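Local coordinates for cysteine synthase (Helicobacter pylori, PDB 6AHI), which uses pyridoxal 5'-phosphate to make L-cysteine and acetate from O-acetyl-L-serine and hydrogen sulfide, and also has cystathionine beta-synthase activity, at residues A[66-71]-A[136-141]; A[70-75]-A[126-131]. One frame throughout, in Å; residues are numbered along the deposited sequence.

Contact 1. Residues A[66-71]-A[136-141]; sequences KTTIIE and ESIPDS
Asp-140 reaches over to Lys-66 and Thr-67 where strand 68-72 begins beside the short parallel edge strand 141-142. Its CB lies 3.6 Å from Lys-66 O. CG, anti to the backbone N (chi1 -161°), lies near both Lys-66 O and Thr-67 OG1, and the carboxylate divides there. OD1 is 3.1 Å from Thr-67 OG1, at hydrogen-bonding distance, with the two side chains crossing at about a right angle; OD2 comes to 2.6 Å from Lys-66 O. Thr-67 OG1 also takes the N-H of Thr-64, a second polar partner that suits a hydroxyl in a buried place. The backbone of Asp-140 joins in as well: Thr-68 N donates to its carbonyl O (3.2 Å, 149° at the hydrogen). One residue on, Ser-141 CA leans on Thr-68 O at 3.3 Å, a CA-H...O contact beside the parallel bridge of Thr-68 with Ser-141. Further along the strand the chemistry turns apolar. The side chains of Ile-70 and Ile-138 cross at a slant, with Ile-70 CD1 3.8 Å from Ile-138 CD1; Ile-70 CD1 also meets Ser-141 CB. Polar contacts thus gather where the two strands come together, while the branched isoleucines pack the turn leaving helix 123-137 against the sheet.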
ATOM      1  N   LYS A  66     -27.253 -12.353  -6.460  1.00 72.19           N
ATOM      2  CA  LYS A  66     -27.425 -11.446  -7.605  1.00 72.85           C
ATOM      3  C   LYS A  66     -28.177 -10.193  -7.131  1.00 70.61           C
ATOM      4  O   LYS A  66     -29.209  -9.759  -7.664  1.00 71.66           O
ATOM      5  CB  LYS A  66     -28.101 -12.182  -8.767  1.00 78.10           C
ATOM      6  CG  LYS A  66     -27.188 -13.141  -9.520  1.00 80.14           C
ATOM      7  CD  LYS A  66     -26.036 -12.472 -10.256  1.00 79.18           C
ATOM      8  CE  LYS A  66     -25.537 -13.299 -11.426  1.00 82.81           C
ATOM      9  NZ  LYS A  66     -24.434 -12.628 -12.155  1.00 83.39           N
ATOM     10  N   THR A  67     -27.641  -9.630  -6.055  1.00 67.33           N
ATOM     11  CA  THR A  67     -27.789  -8.220  -5.695  1.00 65.74           C
ATOM     12  C   THR A  67     -26.705  -7.405  -6.416  1.00 62.23           C
ATOM     13  O   THR A  67     -25.540  -7.841  -6.501  1.00 62.53           O
ATOM     14  CB  THR A  67     -27.630  -8.044  -4.183  1.00 65.97           C
ATOM     15  OG1 THR A  67     -28.687  -8.754  -3.548  1.00 68.36           O
ATOM     16  CG2 THR A  67     -27.657  -6.599  -3.738  1.00 65.83           C
ATOM     17  N   THR A  68     -27.077  -6.216  -6.904  1.00 61.14           N
ATOM     18  CA  THR A  68     -26.112  -5.218  -7.352  1.00 59.02           C
ATOM     19  C   THR A  68     -25.960  -4.149  -6.263  1.00 57.48           C
ATOM     20  O   THR A  68     -26.973  -3.552  -5.840  1.00 57.56           O
ATOM     21  CB  THR A  68     -26.529  -4.516  -8.647  1.00 60.85           C
ATOM     22  OG1 THR A  68     -26.605  -5.462  -9.704  1.00 62.92           O
ATOM     23  CG2 THR A  68     -25.549  -3.441  -9.056  1.00 59.52           C
ATOM     24  N   ILE A  69     -24.713  -3.895  -5.851  1.00 55.22           N
ATOM     25  CA  ILE A  69     -24.403  -2.821  -4.901  1.00 55.16           C
ATOM     26  C   ILE A  69     -24.258  -1.510  -5.672  1.00 56.12           C
ATOM     27  O   ILE A  69     -23.460  -1.458  -6.613  1.00 54.55           O
ATOM     28  CB  ILE A  69     -23.095  -3.077  -4.129  1.00 54.42           C
ATOM     29  CG1 ILE A  69     -23.029  -4.465  -3.485  1.00 55.56           C
ATOM     30  CG2 ILE A  69     -22.885  -1.960  -3.112  1.00 52.71           C
ATOM     31  CD1 ILE A  69     -24.255  -4.808  -2.680  1.00 57.85           C
ATOM     32  N   ILE A  70     -24.984  -0.470  -5.230  1.00 57.87           N
ATOM     33  CA  ILE A  70     -24.871   0.890  -5.754  1.00 59.66           C
ATOM     34  C   ILE A  70     -24.502   1.838  -4.603  1.00 57.64           C
ATOM     35  O   ILE A  70     -25.157   1.820  -3.588  1.00 59.10           O
ATOM     36  CB  ILE A  70     -26.196   1.323  -6.401  1.00 64.56           C
ATOM     37  CG1 ILE A  70     -26.776   0.244  -7.326  1.00 67.62           C
ATOM     38  CG2 ILE A  70     -26.036   2.659  -7.112  1.00 65.75           C
ATOM     39  CD1 ILE A  70     -28.055   0.635  -7.997  1.00 72.23           C
ATOM     40  N   GLU A  71     -23.499   2.701  -4.793  1.00 55.44           N
ATOM     41  CA  GLU A  71     -23.124   3.691  -3.775  1.00 56.15           C
ATOM     42  C   GLU A  71     -22.560   4.948  -4.435  1.00 57.65           C
ATOM     43  O   GLU A  71     -21.717   4.855  -5.321  1.00 56.23           O
ATOM     44  CB  GLU A  71     -22.128   3.077  -2.788  1.00 54.34           C
ATOM     45  CG  GLU A  71     -21.788   3.953  -1.596  1.00 56.14           C
ATOM     46  CD  GLU A  71     -22.921   4.331  -0.649  1.00 58.79           C
ATOM     47  OE1 GLU A  71     -24.124   4.134  -1.014  1.00 62.29           O
ATOM     48  OE2 GLU A  71     -22.601   4.845   0.464  1.00 56.18           O
ATOM     49  N   GLU A 136     -33.855   2.527  -7.741  1.00 83.76           N
ATOM     50  CA  GLU A 136     -35.269   2.375  -8.011  1.00 89.82           C
ATOM     51  C   GLU A 136     -35.445   1.567  -9.302  1.00 92.59           C
ATOM     52  O   GLU A 136     -36.428   0.845  -9.451  1.00 98.43           O
ATOM     53  CB  GLU A 136     -35.959   3.742  -8.148  1.00 92.19           C
ATOM     54  CG  GLU A 136     -37.465   3.651  -8.311  1.00 97.02           C
ATOM     55  CD  GLU A 136     -38.131   4.597  -9.315  1.00102.67           C
ATOM     56  OE1 GLU A 136     -37.970   5.824  -9.158  1.00104.71           O
ATOM     57  OE2 GLU A 136     -38.818   4.101 -10.252  1.00100.84           O
ATOM     58  N   SER A 137     -34.505   1.727 -10.243  1.00 90.29           N
ATOM     59  CA  SER A 137     -34.654   1.226 -11.621  1.00 92.07           C
ATOM     60  C   SER A 137     -33.895  -0.092 -11.831  1.00 88.44           C
ATOM     61  O   SER A 137     -33.918  -0.631 -12.933  1.00 87.31           O
ATOM     62  CB  SER A 137     -34.202   2.268 -12.609  1.00 92.95           C
ATOM     63  OG  SER A 137     -32.881   2.691 -12.324  1.00 90.97           O
ATOM     64  N   ILE A 138     -33.210  -0.578 -10.780  1.00 84.93           N
ATOM     65  CA  ILE A 138     -32.454  -1.847 -10.800  1.00 82.34           C
ATOM     66  C   ILE A 138     -33.067  -2.809  -9.782  1.00 82.60           C
ATOM     67  O   ILE A 138     -33.007  -2.560  -8.576  1.00 79.70           O
ATOM     68  CB  ILE A 138     -30.955  -1.593 -10.537  1.00 78.42           C
ATOM     69  CG1 ILE A 138     -30.328  -0.811 -11.694  1.00 79.05           C
ATOM     70  CG2 ILE A 138     -30.207  -2.893 -10.257  1.00 75.10           C
ATOM     71  CD1 ILE A 138     -28.873  -0.481 -11.504  1.00 74.54           C
ATOM     72  N   PRO A 139     -33.700  -3.924 -10.227  1.00 85.30           N
ATOM     73  CA  PRO A 139     -34.234  -4.927  -9.307  1.00 86.80           C
ATOM     74  C   PRO A 139     -33.128  -5.570  -8.465  1.00 84.82           C
ATOM     75  O   PRO A 139     -32.022  -5.777  -8.964  1.00 82.82           O
ATOM     76  CB  PRO A 139     -34.864  -5.983 -10.223  1.00 89.60           C
ATOM     77  CG  PRO A 139     -35.145  -5.231 -11.507  1.00 91.32           C
ATOM     78  CD  PRO A 139     -33.994  -4.256 -11.629  1.00 88.00           C
ATOM     79  N   ASP A 140     -33.440  -5.852  -7.195  1.00 87.80           N
ATOM     80  CA  ASP A 140     -32.526  -6.465  -6.250  1.00 87.84           C
ATOM     81  C   ASP A 140     -31.264  -5.602  -6.091  1.00 82.75           C
ATOM     82  O   ASP A 140     -30.161  -6.110  -6.063  1.00 83.79           O
ATOM     83  CB  ASP A 140     -32.189  -7.888  -6.702  1.00 92.53           C
ATOM     84  CG  ASP A 140     -31.636  -8.773  -5.607  1.00 94.10           C
ATOM     85  OD1 ASP A 140     -31.667  -8.340  -4.438  1.00 96.48           O
ATOM     86  OD2 ASP A 140     -31.176  -9.888  -5.939  1.00 99.50           O
ATOM     87  N   SER A 141     -31.433  -4.287  -5.972  1.00 80.28           N
ATOM     88  CA  SER A 141     -30.294  -3.391  -5.701  1.00 76.80           C
ATOM     89  C   SER A 141     -30.097  -3.243  -4.191  1.00 73.05           C
ATOM     90  O   SER A 141     -30.974  -3.531  -3.390  1.00 75.65           O
ATOM     91  CB  SER A 141     -30.465  -2.038  -6.373  1.00 78.03           C
ATOM     92  OG  SER A 141     -31.687  -1.403  -6.011  1.00 78.32           O
TER

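Contact 2. Residues A[70-75]-A[126-131]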
ATOM      1  N   ILE A  70     -24.984  -0.470  -5.230  1.00 57.87           N
ATOM      2  CA  ILE A  70     -24.871   0.890  -5.754  1.00 59.66           C
ATOM      3  C   ILE A  70     -24.502   1.838  -4.603  1.00 57.64           C
ATOM      4  O   ILE A  70     -25.157   1.820  -3.588  1.00 59.10           O
ATOM      5  CB  ILE A  70     -26.196   1.323  -6.401  1.00 64.56           C
ATOM      6  CG1 ILE A  70     -26.776   0.244  -7.326  1.00 67.62           C
ATOM      7  CG2 ILE A  70     -26.036   2.659  -7.112  1.00 65.75           C
ATOM      8  CD1 ILE A  70     -28.055   0.635  -7.997  1.00 72.23           C
ATOM      9  N   GLU A  71     -23.499   2.701  -4.793  1.00 55.44           N
ATOM     10  CA  GLU A  71     -23.124   3.691  -3.775  1.00 56.15           C
ATOM     11  C   GLU A  71     -22.560   4.948  -4.435  1.00 57.65           C
ATOM     12  O   GLU A  71     -21.717   4.855  -5.321  1.00 56.23           O
ATOM     13  CB  GLU A  71     -22.128   3.077  -2.788  1.00 54.34           C
ATOM     14  CG  GLU A  71     -21.788   3.953  -1.596  1.00 56.14           C
ATOM     15  CD  GLU A  71     -22.921   4.331  -0.649  1.00 58.79           C
ATOM     16  OE1 GLU A  71     -24.124   4.134  -1.014  1.00 62.29           O
ATOM     17  OE2 GLU A  71     -22.601   4.845   0.464  1.00 56.18           O
ATOM     18  N   PRO A  72     -22.991   6.173  -4.025  1.00 58.63           N
ATOM     19  CA  PRO A  72     -22.252   7.395  -4.351  1.00 56.91           C
ATOM     20  C   PRO A  72     -21.007   7.497  -3.455  1.00 53.05           C
ATOM     21  O   PRO A  72     -21.087   7.211  -2.269  1.00 51.49           O
ATOM     22  CB  PRO A  72     -23.270   8.503  -4.039  1.00 59.93           C
ATOM     23  CG  PRO A  72     -24.041   7.926  -2.870  1.00 59.67           C
ATOM     24  CD  PRO A  72     -24.187   6.452  -3.213  1.00 60.92           C
ATOM     25  N   THR A  73     -19.859   7.863  -4.025  1.00 51.24           N
ATOM     26  CA  THR A  73     -18.613   7.903  -3.247  1.00 49.99           C
ATOM     27  C   THR A  73     -17.645   8.866  -3.930  1.00 49.50           C
ATOM     28  O   THR A  73     -17.724   9.081  -5.103  1.00 51.40           O
ATOM     29  CB  THR A  73     -18.020   6.496  -3.020  1.00 48.28           C
ATOM     30  OG1 THR A  73     -16.704   6.526  -2.462  1.00 45.01           O
ATOM     31  CG2 THR A  73     -17.916   5.686  -4.288  1.00 48.48           C
ATOM     32  N   ALA A  74     -16.780   9.483  -3.128  1.00 54.13           N
ATOM     33  CA  ALA A  74     -15.653  10.271  -3.614  1.00 55.55           C
ATOM     34  C   ALA A  74     -14.380   9.411  -3.592  1.00 52.05           C
ATOM     35  O   ALA A  74     -13.297   9.932  -3.858  1.00 54.30           O
ATOM     36  CB  ALA A  74     -15.515  11.552  -2.803  1.00 58.72           C
ATOM     37  N   GLY A  75     -14.500   8.107  -3.294  1.00 46.92           N
ATOM     38  CA  GLY A  75     -13.467   7.170  -3.749  1.00 45.58           C
ATOM     39  C   GLY A  75     -13.304   5.924  -2.888  1.00 41.05           C
ATOM     40  O   GLY A  75     -13.459   4.782  -3.408  1.00 40.02           O
ATOM     41  N   GLY A 126     -24.988  15.596  -6.158  1.00 67.33           N
ATOM     42  CA  GLY A 126     -25.364  15.171  -7.506  1.00 70.43           C
ATOM     43  C   GLY A 126     -25.201  13.660  -7.690  1.00 67.99           C
ATOM     44  O   GLY A 126     -26.069  12.980  -8.280  1.00 68.61           O
ATOM     45  N   ALA A 127     -24.101  13.132  -7.140  1.00 67.83           N
ATOM     46  CA  ALA A 127     -23.825  11.696  -7.138  1.00 66.24           C
ATOM     47  C   ALA A 127     -24.909  10.943  -6.346  1.00 67.42           C
ATOM     48  O   ALA A 127     -25.434   9.918  -6.823  1.00 68.24           O
ATOM     49  CB  ALA A 127     -22.440  11.432  -6.598  1.00 63.71           C
ATOM     50  N   ILE A 128     -25.271  11.472  -5.168  1.00 67.45           N
ATOM     51  CA  ILE A 128     -26.318  10.862  -4.326  1.00 70.81           C
ATOM     52  C   ILE A 128     -27.640  10.778  -5.109  1.00 72.42           C
ATOM     53  O   ILE A 128     -28.268   9.718  -5.161  1.00 70.56           O
ATOM     54  CB  ILE A 128     -26.470  11.608  -2.988  1.00 71.41           C
ATOM     55  CG1 ILE A 128     -25.225  11.415  -2.119  1.00 65.29           C
ATOM     56  CG2 ILE A 128     -27.728  11.161  -2.264  1.00 73.48           C
ATOM     57  CD1 ILE A 128     -25.008  12.475  -1.063  1.00 65.37           C
ATOM     58  N   LYS A 129     -28.054  11.886  -5.732  1.00 76.36           N
ATOM     59  CA  LYS A 129     -29.314  11.920  -6.458  1.00 77.12           C
ATOM     60  C   LYS A 129     -29.312  10.832  -7.538  1.00 77.89           C
ATOM     61  O   LYS A 129     -30.290  10.078  -7.686  1.00 78.38           O
ATOM     62  CB  LYS A 129     -29.565  13.282  -7.118  1.00 79.41           C
ATOM     63  CG  LYS A 129     -30.797  13.328  -8.024  1.00 83.73           C
ATOM     64  CD  LYS A 129     -31.173  14.720  -8.452  1.00 85.42           C
ATOM     65  CE  LYS A 129     -32.607  14.818  -8.913  1.00 91.56           C
ATOM     66  NZ  LYS A 129     -32.901  16.165  -9.447  1.00 94.88           N
ATOM     67  N   LYS A 130     -28.224  10.769  -8.311  1.00 74.89           N
ATOM     68  CA  LYS A 130     -28.158   9.863  -9.439  1.00 76.95           C
ATOM     69  C   LYS A 130     -28.202   8.413  -8.923  1.00 75.45           C
ATOM     70  O   LYS A 130     -28.922   7.587  -9.491  1.00 77.01           O
ATOM     71  CB  LYS A 130     -26.926  10.213 -10.281  1.00 76.75           C
ATOM     72  CG  LYS A 130     -26.590   9.246 -11.404  1.00 78.11           C
ATOM     73  CD  LYS A 130     -27.396   9.432 -12.670  1.00 82.96           C
ATOM     74  CE  LYS A 130     -26.603   9.010 -13.888  1.00 83.33           C
ATOM     75  NZ  LYS A 130     -27.486   8.510 -14.964  1.00 89.11           N
ATOM     76  N   SER A 131     -27.456   8.120  -7.848  1.00 70.71           N
ATOM     77  CA  SER A 131     -27.443   6.784  -7.243  1.00 70.17           C
ATOM     78  C   SER A 131     -28.865   6.355  -6.847  1.00 73.18           C
ATOM     79  O   SER A 131     -29.235   5.199  -7.042  1.00 71.40           O
ATOM     80  CB  SER A 131     -26.467   6.701  -6.065  1.00 66.00           C
ATOM     81  OG  SER A 131     -27.004   7.299  -4.895  1.00 64.81           O
TER
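Pro-72 rests its ring on Ala-127, Ile-128 and Ser-131, where helix 123-137 packs over the four-stranded parallel sheet of this alpha/beta domain. Helix and strand segments run nearly antiparallel, at 162°, with their axes 7.5 Å apart at closest approach, near enough for small residues to suit the helix face. The ring carbons share these neighbours. CB of Pro-72 faces the helix backbone at Ala-127 C and stands 4.0 Å from Ala-127 CB; CG lies 3.8 Å from Ile-128 CG1, the two side chains crossing at a slant, and also near Ser-131 OG; CD sits 3.4 Å from Ser-131 OG. Proline offers a compact apolar surface for this fit, and the methyl of Ala-127 lets the strand come close. Nearer the strand's start, Ile-70 CG2 lies 4.1 Å from Ser-131 O and nearly as close to Ser-131 CB. In the next shell, Val-95 of the adjoining strand 91-97 touches both Ala-127 and Ser-131. Beyond Pro-72 the chain leaves the sheet through an ST turn, in which Gly-75 N donates to Thr-73 OG1. A serine suits the buried helix face because its hydroxyl is satisfied within the helix: with OG between the backbone N and the carbonyl carbon (chi1 78°), it donates to Ile-128 O at 2.7 Å.

In the fold
Contacts 1 and 2 follow one another along strand 68-72, their centres about 13 Å apart, and both pair it with the region of helix 123-137. Contact 1 lies at the start of the strand and the far end of the helix, where the chain turns into edge strand 141-142; contact 2 lies at the strand's end and the middle of the helix. The order therefore reverses: 126-131 precedes 136-141, yet meets the later part of the strand. Ile-70 belongs to both, joining the two patches. Together they set helix 123-137 against the four-stranded parallel sheet and bring the edge strand that follows it alongside strand 68-72; from contact 2 the chain runs on to Asn-76, a likely cofactor-binding residue by analogy with relatives.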